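Local coordinates for protein EmGH1 (Erythrobacter marinus, PDB 5Z87) that probably hydrolyses beta-glucosidic bonds, as a family 3 glycoside hydrolase, to release glucose from small glucosides, at residues Ser179-Ile184 against Ser193-Gly198; Gly341-Leu346 against Arg370-Arg375; Ile417-Asn422 against Ala596-Phe601; Val707-Arg712 against Val741-Gly746. All coordinates share one frame; numbering follows the deposited sequence. Where two conformers were deposited one is given.

Interaction 1: Ser179-Ile184 against Ser193-Gly198; sequences SPNIDI and SEETWG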
# COMPACT_ATOMS: atom_id res chain seq x y z
N SER A 179 26.19 -7.33 1.90
CA SER A 179 25.41 -7.76 3.05
C SER A 179 25.78 -6.87 4.21
O SER A 179 26.88 -6.30 4.22
CB SER A 179 25.71 -9.24 3.41
OG SER A 179 25.36 -10.11 2.36
N PRO A 180 24.90 -6.72 5.21
CA PRO A 180 23.57 -7.31 5.34
C PRO A 180 22.46 -6.56 4.59
O PRO A 180 22.58 -5.38 4.26
CB PRO A 180 23.31 -7.24 6.85
CG PRO A 180 24.00 -5.95 7.26
CD PRO A 180 25.23 -5.86 6.37
N ASN A 181 21.37 -7.27 4.33
CA ASN A 181 20.13 -6.66 3.89
C ASN A 181 19.44 -6.12 5.13
O ASN A 181 19.05 -6.88 6.01
CB ASN A 181 19.28 -7.71 3.17
CG ASN A 181 17.91 -7.19 2.72
OD1 ASN A 181 17.22 -6.48 3.46
ND2 ASN A 181 17.52 -7.57 1.51
N ILE A 182 19.30 -4.80 5.22
CA ILE A 182 18.65 -4.23 6.39
C ILE A 182 17.42 -3.45 5.96
O ILE A 182 17.07 -2.43 6.57
CB ILE A 182 19.63 -3.38 7.21
CG1 ILE A 182 20.27 -2.29 6.35
CG2 ILE A 182 20.71 -4.28 7.79
CD1 ILE A 182 21.28 -1.43 7.14
N ASP A 183 16.75 -3.93 4.92
CA ASP A 183 15.43 -3.44 4.56
C ASP A 183 14.41 -3.83 5.63
O ASP A 183 14.65 -4.71 6.46
CB ASP A 183 15.00 -3.99 3.20
CG ASP A 183 15.98 -3.62 2.07
OD1 ASP A 183 16.39 -2.43 2.03
OD2 ASP A 183 16.35 -4.50 1.26
N ILE A 184 13.26 -3.16 5.60
CA ILE A 184 12.17 -3.39 6.54
C ILE A 184 11.10 -4.19 5.82
O ILE A 184 10.65 -3.79 4.74
CB ILE A 184 11.60 -2.06 7.06
CG1 ILE A 184 12.74 -1.11 7.45
CG2 ILE A 184 10.62 -2.28 8.21
CD1 ILE A 184 13.56 -1.59 8.64
N SER A 193 11.37 -11.08 1.32
CA SER A 193 11.12 -10.93 2.75
C SER A 193 12.13 -11.69 3.61
O SER A 193 12.62 -11.17 4.62
CB SER A 193 9.70 -11.39 3.08
OG SER A 193 8.73 -10.62 2.39
N GLU A 194 12.46 -12.94 3.23
CA GLU A 194 13.30 -13.77 4.08
C GLU A 194 14.70 -13.19 4.29
O GLU A 194 15.37 -13.54 5.27
CB GLU A 194 13.43 -15.16 3.46
CG GLU A 194 14.18 -15.13 2.14
CD GLU A 194 14.13 -16.45 1.41
OE1 GLU A 194 15.10 -17.23 1.51
OE2 GLU A 194 13.12 -16.70 0.74
N GLU A 195 15.16 -12.31 3.39
CA GLU A 195 16.48 -11.72 3.53
C GLU A 195 16.54 -10.66 4.63
O GLU A 195 17.66 -10.24 4.98
CB GLU A 195 16.93 -11.06 2.23
CG GLU A 195 16.82 -11.93 1.03
CD GLU A 195 17.36 -11.22 -0.19
OE1 GLU A 195 17.03 -11.64 -1.32
OE2 GLU A 195 18.10 -10.21 0.01
N THR A 196 15.40 -10.22 5.15
CA THR A 196 15.34 -9.13 6.11
C THR A 196 15.23 -9.68 7.52
O THR A 196 14.98 -10.86 7.74
CB THR A 196 14.15 -8.21 5.84
OG1 THR A 196 12.93 -8.86 6.26
CG2 THR A 196 14.08 -7.83 4.39
N TRP A 197 15.36 -8.77 8.49
CA TRP A 197 15.21 -9.09 9.90
C TRP A 197 13.85 -8.67 10.44
O TRP A 197 13.69 -8.49 11.65
CB TRP A 197 16.37 -8.47 10.68
CG TRP A 197 17.67 -9.14 10.25
CD1 TRP A 197 18.33 -8.96 9.07
CD2 TRP A 197 18.40 -10.15 10.96
NE1 TRP A 197 19.43 -9.77 9.01
CE2 TRP A 197 19.51 -10.51 10.16
CE3 TRP A 197 18.25 -10.78 12.21
CZ2 TRP A 197 20.45 -11.46 10.56
CZ3 TRP A 197 19.19 -11.72 12.61
CH2 TRP A 197 20.28 -12.05 11.78
N GLY A 198 12.86 -8.55 9.58
CA GLY A 198 11.51 -8.37 10.04
C GLY A 198 10.98 -6.98 9.78
O GLY A 198 11.51 -6.22 8.96
O HOH W 1 16.63 -6.35 7.39
O HOH W 2 20.13 -9.34 6.05
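The backbones of Asn181-Ile184 and Glu195-Gly198 run 32° apart and draw level at Asn181 and Thr196, whose CA atoms are 5.8 Å apart. Asn181 does most of the work. Its CG is anti to the backbone N (chi1 177°), which lays the amide against Glu195 and Thr196. Asn181 ND2 donates to Glu195 OE2 at 3.1 Å. This bond is bent, 138° at the hydrogen, and meets the oxygen from above the carboxylate plane. Glu195 also forms a salt bridge with Arg192 through OE1. Asn181 OD1 accepts from Asp183 N at 3.0 Å, which makes an Asx turn. The same oxygen lies 3.5 Å from the methyl Thr196 CG2, while Thr196 OG1 donates to Ser193 O. Two waters fill in the joint. One donates to Asn181 O and Asp183 O and accepts from Trp197 N; the other donates to Asn181 O and Glu195 O and accepts from Trp197 NE1 at the indole edge. An alanine in place of Asn181 would probably cost Glu195 OE2 this bond and Asp183 N its acceptor, freeing the turn to shift. Both segments belong to the long loop after strand 176-177 of the TIM-barrel-type domain. Glu195 lies about 5 Å from a bound dithiothreitol, whose pocket includes Arg192 and His234, the partner of Asp183, consistent with a second-shell place for Asn181.

Interaction 2: Gly341-Leu346 against Arg370-Arg375; sequences GVDIEL and RRAAER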
# COMPACT_ATOMS: atom_id res chain seq x y z
N GLY A 341 26.11 10.37 -5.98
CA GLY A 341 26.94 9.81 -4.93
C GLY A 341 27.16 8.31 -4.98
O GLY A 341 27.57 7.73 -3.97
N VAL A 342 26.88 7.67 -6.11
CA VAL A 342 27.30 6.29 -6.34
C VAL A 342 28.77 6.29 -6.75
O VAL A 342 29.14 6.89 -7.77
CB VAL A 342 26.44 5.61 -7.41
CG1 VAL A 342 26.91 4.19 -7.62
CG2 VAL A 342 24.94 5.67 -7.04
N ASP A 343 29.60 5.58 -5.99
CA ASP A 343 31.05 5.59 -6.19
C ASP A 343 31.54 4.48 -7.11
O ASP A 343 32.45 4.71 -7.90
CB ASP A 343 31.77 5.49 -4.84
CG ASP A 343 31.41 6.60 -3.90
OD1 ASP A 343 31.41 7.77 -4.35
OD2 ASP A 343 31.12 6.32 -2.71
N ILE A 344 30.96 3.28 -7.02
CA ILE A 344 31.43 2.16 -7.81
C ILE A 344 30.22 1.44 -8.40
O ILE A 344 29.23 1.19 -7.70
CB ILE A 344 32.32 1.20 -7.00
CG1 ILE A 344 32.70 -0.02 -7.83
CG2 ILE A 344 31.67 0.80 -5.71
CD1 ILE A 344 33.94 -0.74 -7.32
N GLU A 345 30.29 1.12 -9.68
CA GLU A 345 29.19 0.54 -10.42
C GLU A 345 29.34 -0.98 -10.48
O GLU A 345 30.32 -1.49 -11.03
CB GLU A 345 29.10 1.12 -11.82
CG GLU A 345 28.11 0.40 -12.68
CD GLU A 345 28.15 0.88 -14.10
OE1 GLU A 345 27.07 1.07 -14.69
OE2 GLU A 345 29.27 1.08 -14.61
N LEU A 346 28.38 -1.68 -9.90
CA LEU A 346 28.28 -3.13 -10.01
C LEU A 346 27.55 -3.44 -11.31
O LEU A 346 26.33 -3.27 -11.41
CB LEU A 346 27.56 -3.68 -8.79
CG LEU A 346 27.19 -5.16 -8.86
CD1 LEU A 346 28.45 -6.02 -8.87
CD2 LEU A 346 26.30 -5.50 -7.67
N ARG A 370 37.45 11.71 -8.99
CA ARG A 370 38.41 11.69 -7.88
C ARG A 370 37.70 11.50 -6.54
O ARG A 370 38.21 10.78 -5.66
CB ARG A 370 39.23 12.99 -7.90
CG ARG A 370 39.89 13.39 -6.58
CD ARG A 370 40.98 12.42 -6.21
NE ARG A 370 41.59 12.69 -4.90
CZ ARG A 370 42.81 13.22 -4.75
NH1 ARG A 370 43.53 13.55 -5.82
NH2 ARG A 370 43.31 13.42 -3.53
N ARG A 371 36.54 12.13 -6.35
CA ARG A 371 35.77 11.90 -5.13
C ARG A 371 35.42 10.42 -4.97
O ARG A 371 35.63 9.83 -3.91
CB ARG A 371 34.49 12.76 -5.14
CG ARG A 371 33.68 12.67 -3.85
CD ARG A 371 32.37 13.47 -3.94
NE ARG A 371 31.42 12.91 -4.90
CZ ARG A 371 30.15 13.31 -5.02
NH1 ARG A 371 29.67 14.28 -4.25
NH2 ARG A 371 29.36 12.74 -5.92
N ALA A 372 34.95 9.80 -6.05
CA ALA A 372 34.56 8.40 -5.97
C ALA A 372 35.79 7.50 -5.79
O ALA A 372 35.82 6.65 -4.88
CB ALA A 372 33.77 8.01 -7.22
N ALA A 373 36.82 7.67 -6.63
CA ALA A 373 37.98 6.78 -6.55
C ALA A 373 38.69 6.89 -5.21
O ALA A 373 39.26 5.91 -4.73
CB ALA A 373 38.95 7.07 -7.69
N GLU A 374 38.64 8.05 -4.56
CA GLU A 374 39.35 8.17 -3.30
C GLU A 374 38.63 7.40 -2.20
O GLU A 374 39.28 6.78 -1.35
CB GLU A 374 39.54 9.64 -2.91
CG GLU A 374 40.51 9.80 -1.74
CD GLU A 374 40.86 11.24 -1.42
OE1 GLU A 374 41.05 12.05 -2.37
OE2 GLU A 374 40.94 11.56 -0.20
N ARG A 375 37.29 7.42 -2.20
CA ARG A 375 36.52 6.62 -1.26
C ARG A 375 36.86 5.14 -1.40
O ARG A 375 37.13 4.45 -0.41
CB ARG A 375 35.01 6.83 -1.48
CG ARG A 375 34.50 8.17 -1.03
CD ARG A 375 33.37 8.66 -1.90
NE ARG A 375 32.75 9.85 -1.33
CZ ARG A 375 31.64 10.43 -1.79
NH1 ARG A 375 31.02 9.94 -2.85
NH2 ARG A 375 31.17 11.51 -1.19
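Asp343 and Arg375 form the salt bridge of this contact. Arg375 NH1 donates to Asp343 OD1 at 2.7 Å, with 159° at the hydrogen. The oxygen lies in the guanidinium plane and uses its syn lone pair, although the two flat groups are turned 64° apart. The Arg375 chain bends at chi2 (147°), and its CD comes within 3.3 Å of Asp343 OD1. Asp343 OD2 has its own partners, Arg301 and the backbone N of Val310. Asp343 thus pairs with two arginines, Arg375 and Arg301, whose like charges lie close, and probably offsets their repulsion. This joins the loop between helix 330-340 and strand 345-346 to helix 366-382, all in the TIM-barrel-type N-terminal domain. The remaining contacts are packing. Ala372 points at the loop, and its CB lies 3.6 Å from Asp343 O. Ala372 CA is also 3.6 Å from Asp343 OD1. Within the helix, Arg371 CG sits over one face of the Arg375 guanidinium. The end of Arg371 then bends at chi3 toward Gly341, and its NH2 lies 3.9 Å from Gly341 CA. Gly341 follows helix 330-340 with positive phi. Arg371 NH2 also makes weak hydrogen bonds to the carbonyls of Leu338 and Arg339 at that helix end.

Interaction 3: Ile417-Asn422 against Ala596-Phe601; sequences IVLLQN and AILDAF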
# COMPACT_ATOMS: atom_id res chain seq x y z
N ILE A 417 13.77 -21.39 16.12
CA ILE A 417 12.50 -22.02 15.76
C ILE A 417 11.41 -21.54 16.72
O ILE A 417 11.60 -21.47 17.94
CB ILE A 417 12.65 -23.54 15.74
CG1 ILE A 417 13.68 -23.93 14.67
CG2 ILE A 417 11.33 -24.20 15.42
CD1 ILE A 417 14.17 -25.35 14.78
N VAL A 418 10.26 -21.17 16.15
CA VAL A 418 9.16 -20.55 16.89
C VAL A 418 8.07 -21.59 17.12
O VAL A 418 7.63 -22.26 16.17
CB VAL A 418 8.58 -19.35 16.12
CG1 VAL A 418 7.38 -18.75 16.90
CG2 VAL A 418 9.66 -18.31 15.83
N LEU A 419 7.64 -21.72 18.37
CA LEU A 419 6.45 -22.49 18.72
C LEU A 419 5.25 -21.57 18.54
O LEU A 419 4.98 -20.71 19.39
CB LEU A 419 6.55 -23.02 20.15
CG LEU A 419 5.39 -23.93 20.61
CD1 LEU A 419 5.20 -25.09 19.62
CD2 LEU A 419 5.58 -24.47 22.04
N LEU A 420 4.52 -21.75 17.44
CA LEU A 420 3.39 -20.86 17.12
C LEU A 420 2.17 -21.18 17.99
O LEU A 420 1.53 -20.26 18.52
CB LEU A 420 3.02 -20.97 15.64
CG LEU A 420 3.96 -20.39 14.59
CD1 LEU A 420 3.36 -20.58 13.22
CD2 LEU A 420 4.24 -18.91 14.85
N GLN A 421 1.82 -22.46 18.10
CA GLN A 421 0.70 -22.88 18.94
C GLN A 421 0.93 -24.31 19.41
O GLN A 421 1.55 -25.12 18.71
CB GLN A 421 -0.64 -22.77 18.21
CG GLN A 421 -0.72 -23.51 16.91
CD GLN A 421 -1.86 -23.02 16.05
OE1 GLN A 421 -1.93 -21.84 15.73
NE2 GLN A 421 -2.77 -23.91 15.68
N ASN A 422 0.41 -24.62 20.59
CA ASN A 422 0.59 -25.92 21.20
C ASN A 422 -0.69 -26.32 21.92
O ASN A 422 -0.71 -26.59 23.12
CB ASN A 422 1.78 -25.90 22.17
CG ASN A 422 2.28 -27.30 22.50
OD1 ASN A 422 2.00 -28.25 21.77
ND2 ASN A 422 3.01 -27.42 23.59
N ALA A 596 -0.50 -28.11 17.01
CA ALA A 596 0.89 -27.77 17.34
C ALA A 596 1.64 -27.43 16.07
O ALA A 596 1.68 -28.24 15.13
CB ALA A 596 1.59 -28.92 18.08
N ILE A 597 2.21 -26.24 16.02
CA ILE A 597 2.90 -25.75 14.82
C ILE A 597 4.23 -25.14 15.24
O ILE A 597 4.27 -24.27 16.11
CB ILE A 597 2.07 -24.72 14.04
CG1 ILE A 597 0.69 -25.30 13.70
CG2 ILE A 597 2.79 -24.32 12.77
CD1 ILE A 597 -0.24 -24.30 13.09
N LEU A 598 5.31 -25.63 14.63
CA LEU A 598 6.62 -25.00 14.72
C LEU A 598 6.84 -24.18 13.46
O LEU A 598 6.48 -24.61 12.36
CB LEU A 598 7.73 -26.06 14.82
CG LEU A 598 7.78 -26.86 16.12
CD1 LEU A 598 8.97 -27.80 16.11
CD2 LEU A 598 7.87 -25.91 17.29
N ASP A 599 7.41 -22.99 13.61
CA ASP A 599 7.76 -22.16 12.46
C ASP A 599 9.28 -22.08 12.40
O ASP A 599 9.91 -21.44 13.25
CB ASP A 599 7.13 -20.77 12.54
CG ASP A 599 7.03 -20.11 11.16
OD1 ASP A 599 7.85 -20.46 10.26
OD2 ASP A 599 6.13 -19.26 10.98
N ALA A 600 9.87 -22.73 11.39
CA ALA A 600 11.31 -22.82 11.30
C ALA A 600 11.90 -21.89 10.25
O ALA A 600 13.12 -21.78 10.16
CB ALA A 600 11.74 -24.27 11.01
N PHE A 601 11.04 -21.23 9.47
CA PHE A 601 11.48 -20.44 8.33
C PHE A 601 12.44 -21.29 7.49
O PHE A 601 12.02 -22.30 6.92
CB PHE A 601 12.06 -19.11 8.84
CG PHE A 601 10.98 -18.09 9.15
CD1 PHE A 601 10.41 -17.33 8.12
CD2 PHE A 601 10.47 -17.95 10.43
CE1 PHE A 601 9.40 -16.41 8.39
CE2 PHE A 601 9.45 -17.05 10.70
CZ PHE A 601 8.92 -16.26 9.68
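The amide of Gln421 lies alongside Ile597, with Gln421 CD 3.6 Å from Ile597 CD1. Its polar atoms bond outside the two strands: OE1 to Tyr660, NE2 to the carbonyls of Ala591 and Cys594. The strands are an antiparallel pair at one edge of the mixed sheet in the alpha/beta sandwich of the family 3 C-terminal domain, and a beta bulge interrupts them. The Asp599 carboxylate divides its contacts: OD2 lies 3.8 Å from Leu420 CD1, and OD1 accepts from His581. OD1 also sits above one face of the Phe601 ring, offset toward the rim. Val418 and Asp599 are a hydrogen-bonded pair, with both bonds in place. At the bulge, Ile597 bonds to two residues in a row: its O accepts from Leu420 N and its N donates to Gln421 O. Leu420, with phi/psi of -76°/-47°, is the extra residue, and its side chain leans over Ile597 and Asp599. On the face opposite Val418, Asp599, Gln421 and Ile597, Leu419 CD1 meets Leu598 CD2 at 3.6 Å. Ile417 CG2 also packs on Leu598, 4.1 Å from its CB. Helix 607-615 packs on Ile417 and Leu598. At the far end Gln421 O also takes a CA-H...O contact from Ala596 CA, at 3.1 Å.

Interaction 4: Val707-Arg712 against Val741-Gly746; sequences VQLYIR and VQFELG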
# COMPACT_ATOMS: atom_id res chain seq x y z
N VAL A 707 11.82 -10.96 26.89
CA VAL A 707 11.17 -9.83 27.52
C VAL A 707 11.22 -8.63 26.58
O VAL A 707 12.29 -8.28 26.07
CB VAL A 707 11.86 -9.52 28.86
CG1 VAL A 707 11.35 -8.24 29.48
CG2 VAL A 707 11.68 -10.70 29.81
N GLN A 708 10.06 -8.00 26.33
CA GLN A 708 9.95 -6.99 25.28
C GLN A 708 9.44 -5.66 25.85
O GLN A 708 8.43 -5.63 26.56
CB GLN A 708 9.02 -7.48 24.16
CG GLN A 708 9.54 -8.75 23.50
CD GLN A 708 8.54 -9.43 22.58
OE1 GLN A 708 7.72 -8.79 21.90
NE2 GLN A 708 8.58 -10.76 22.57
N LEU A 709 10.14 -4.58 25.51
CA LEU A 709 9.80 -3.23 25.96
C LEU A 709 9.32 -2.38 24.78
O LEU A 709 9.90 -2.42 23.70
CB LEU A 709 11.02 -2.58 26.62
CG LEU A 709 10.81 -1.24 27.36
CD1 LEU A 709 10.15 -1.46 28.71
CD2 LEU A 709 12.13 -0.52 27.54
N TYR A 710 8.24 -1.63 25.00
CA TYR A 710 7.63 -0.77 23.99
C TYR A 710 7.27 0.57 24.62
O TYR A 710 7.11 0.68 25.84
CB TYR A 710 6.34 -1.37 23.40
CG TYR A 710 6.47 -2.73 22.76
CD1 TYR A 710 6.51 -3.88 23.54
CD2 TYR A 710 6.50 -2.87 21.37
CE1 TYR A 710 6.62 -5.15 22.94
CE2 TYR A 710 6.59 -4.12 20.77
CZ TYR A 710 6.66 -5.27 21.56
OH TYR A 710 6.76 -6.51 20.98
N ILE A 711 7.13 1.59 23.78
CA ILE A 711 6.67 2.89 24.26
C ILE A 711 5.60 3.43 23.33
O ILE A 711 5.47 3.04 22.17
CB ILE A 711 7.82 3.92 24.38
CG1 ILE A 711 8.34 4.29 22.99
CG2 ILE A 711 8.95 3.40 25.29
CD1 ILE A 711 8.81 5.71 22.88
N ARG A 712 4.80 4.35 23.88
CA ARG A 712 3.86 5.15 23.10
C ARG A 712 4.02 6.60 23.52
O ARG A 712 3.91 6.93 24.71
CB ARG A 712 2.41 4.67 23.33
CG ARG A 712 1.31 5.73 23.09
CD ARG A 712 1.14 6.09 21.62
NE ARG A 712 0.01 7.01 21.40
CZ ARG A 712 -0.22 7.66 20.27
NH1 ARG A 712 -1.27 8.48 20.17
NH2 ARG A 712 0.57 7.49 19.23
N VAL A 741 14.71 -7.97 34.75
CA VAL A 741 15.41 -7.46 33.57
C VAL A 741 15.47 -5.94 33.64
O VAL A 741 14.49 -5.28 33.97
CB VAL A 741 14.71 -7.93 32.29
CG1 VAL A 741 15.38 -7.35 31.07
CG2 VAL A 741 14.75 -9.43 32.22
N GLN A 742 16.64 -5.39 33.34
CA GLN A 742 16.86 -3.95 33.40
C GLN A 742 16.96 -3.38 31.99
O GLN A 742 17.68 -3.92 31.15
CB GLN A 742 18.13 -3.63 34.20
CG GLN A 742 18.08 -4.11 35.65
CD GLN A 742 17.26 -3.18 36.53
OE1 GLN A 742 17.02 -2.02 36.18
NE2 GLN A 742 16.84 -3.68 37.68
N PHE A 743 16.21 -2.31 31.73
CA PHE A 743 16.32 -1.55 30.50
C PHE A 743 16.67 -0.10 30.82
O PHE A 743 16.40 0.41 31.92
CB PHE A 743 15.02 -1.58 29.69
CG PHE A 743 14.59 -2.96 29.27
CD1 PHE A 743 15.11 -3.54 28.13
CD2 PHE A 743 13.62 -3.64 29.98
CE1 PHE A 743 14.70 -4.81 27.73
CE2 PHE A 743 13.21 -4.90 29.58
CZ PHE A 743 13.75 -5.48 28.45
N GLU A 744 17.21 0.60 29.83
CA GLU A 744 17.43 2.03 29.99
C GLU A 744 17.00 2.73 28.72
O GLU A 744 17.41 2.35 27.62
CB GLU A 744 18.90 2.36 30.32
CG GLU A 744 19.06 3.75 30.94
CD GLU A 744 20.48 4.04 31.44
OE1 GLU A 744 21.21 4.77 30.74
OE2 GLU A 744 20.85 3.57 32.54
N LEU A 745 16.18 3.77 28.87
CA LEU A 745 15.66 4.55 27.75
C LEU A 745 16.19 5.97 27.84
O LEU A 745 16.50 6.47 28.92
CB LEU A 745 14.13 4.54 27.76
CG LEU A 745 13.55 3.17 27.45
CD1 LEU A 745 12.06 3.19 27.62
CD2 LEU A 745 13.93 2.80 26.05
N GLY A 746 16.27 6.63 26.69
CA GLY A 746 16.69 8.01 26.64
C GLY A 746 16.04 8.83 25.54
O GLY A 746 15.08 8.40 24.89
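Strands 707-712 and 741-745 run in nearly the same direction, 27° apart, with Val707, Leu709 and Ile711 facing Val741, Phe743 and Leu745. Their axes come no closer than 9.4 Å, and no hydrogen bond joins them. They are strands of two different sheets stacked face to face, as in the beta sandwich of a fibronectin type III-like domain. Phe743 is the centre of the contact. Leu709 CB stands over the middle of its ring in a CH-pi contact, 4.2 Å from the centroid and 3° off the normal. Val707 CG1 comes to the ring edge instead, 3.8 Å from Phe743 CZ. Leu709 and Leu745 meet tip to tip, with CD2 of the first 3.7 Å from CD1 of the second. Ile711 CG2 touches the same Leu745 CD1 from further along at 3.9 Å. Val707 CG2 and Val741 CG2 also meet end on. An alanine in place of Phe743 would probably open a gap between the sheets and leave Leu709 CB and Val707 CG1 without their ring. Strand 703-713 lies between strands 764-771 and 724-733. Strand 738-745 pairs with strand 689-697 and leads through the N-cap Gly746 into helix 747-750.

In the fold
All four contacts are buried, though interactions 2, 3 and 4 include partly exposed residues. Interaction 1 is the most central, its centre about 3 Å from the centre of the chain; the centres of the others lie 20 to 25 Å out. Interactions 1 and 2 both belong to the N-terminal domain. The first is polar and water-bridged beside the ligand pocket, the second an ionic tie between a loop and a helix. Interaction 3 is bound by backbone hydrogen bonds within one sheet. Interaction 4 joins two sheets by apolar side chains alone. Although in different domains, interactions 1 and 3 come within about 6 Å at their nearest atoms, and Trp197 and Phe601 both touch helix 146-150. Interactions 2 and 3 lie on opposite sides of the chain's centre.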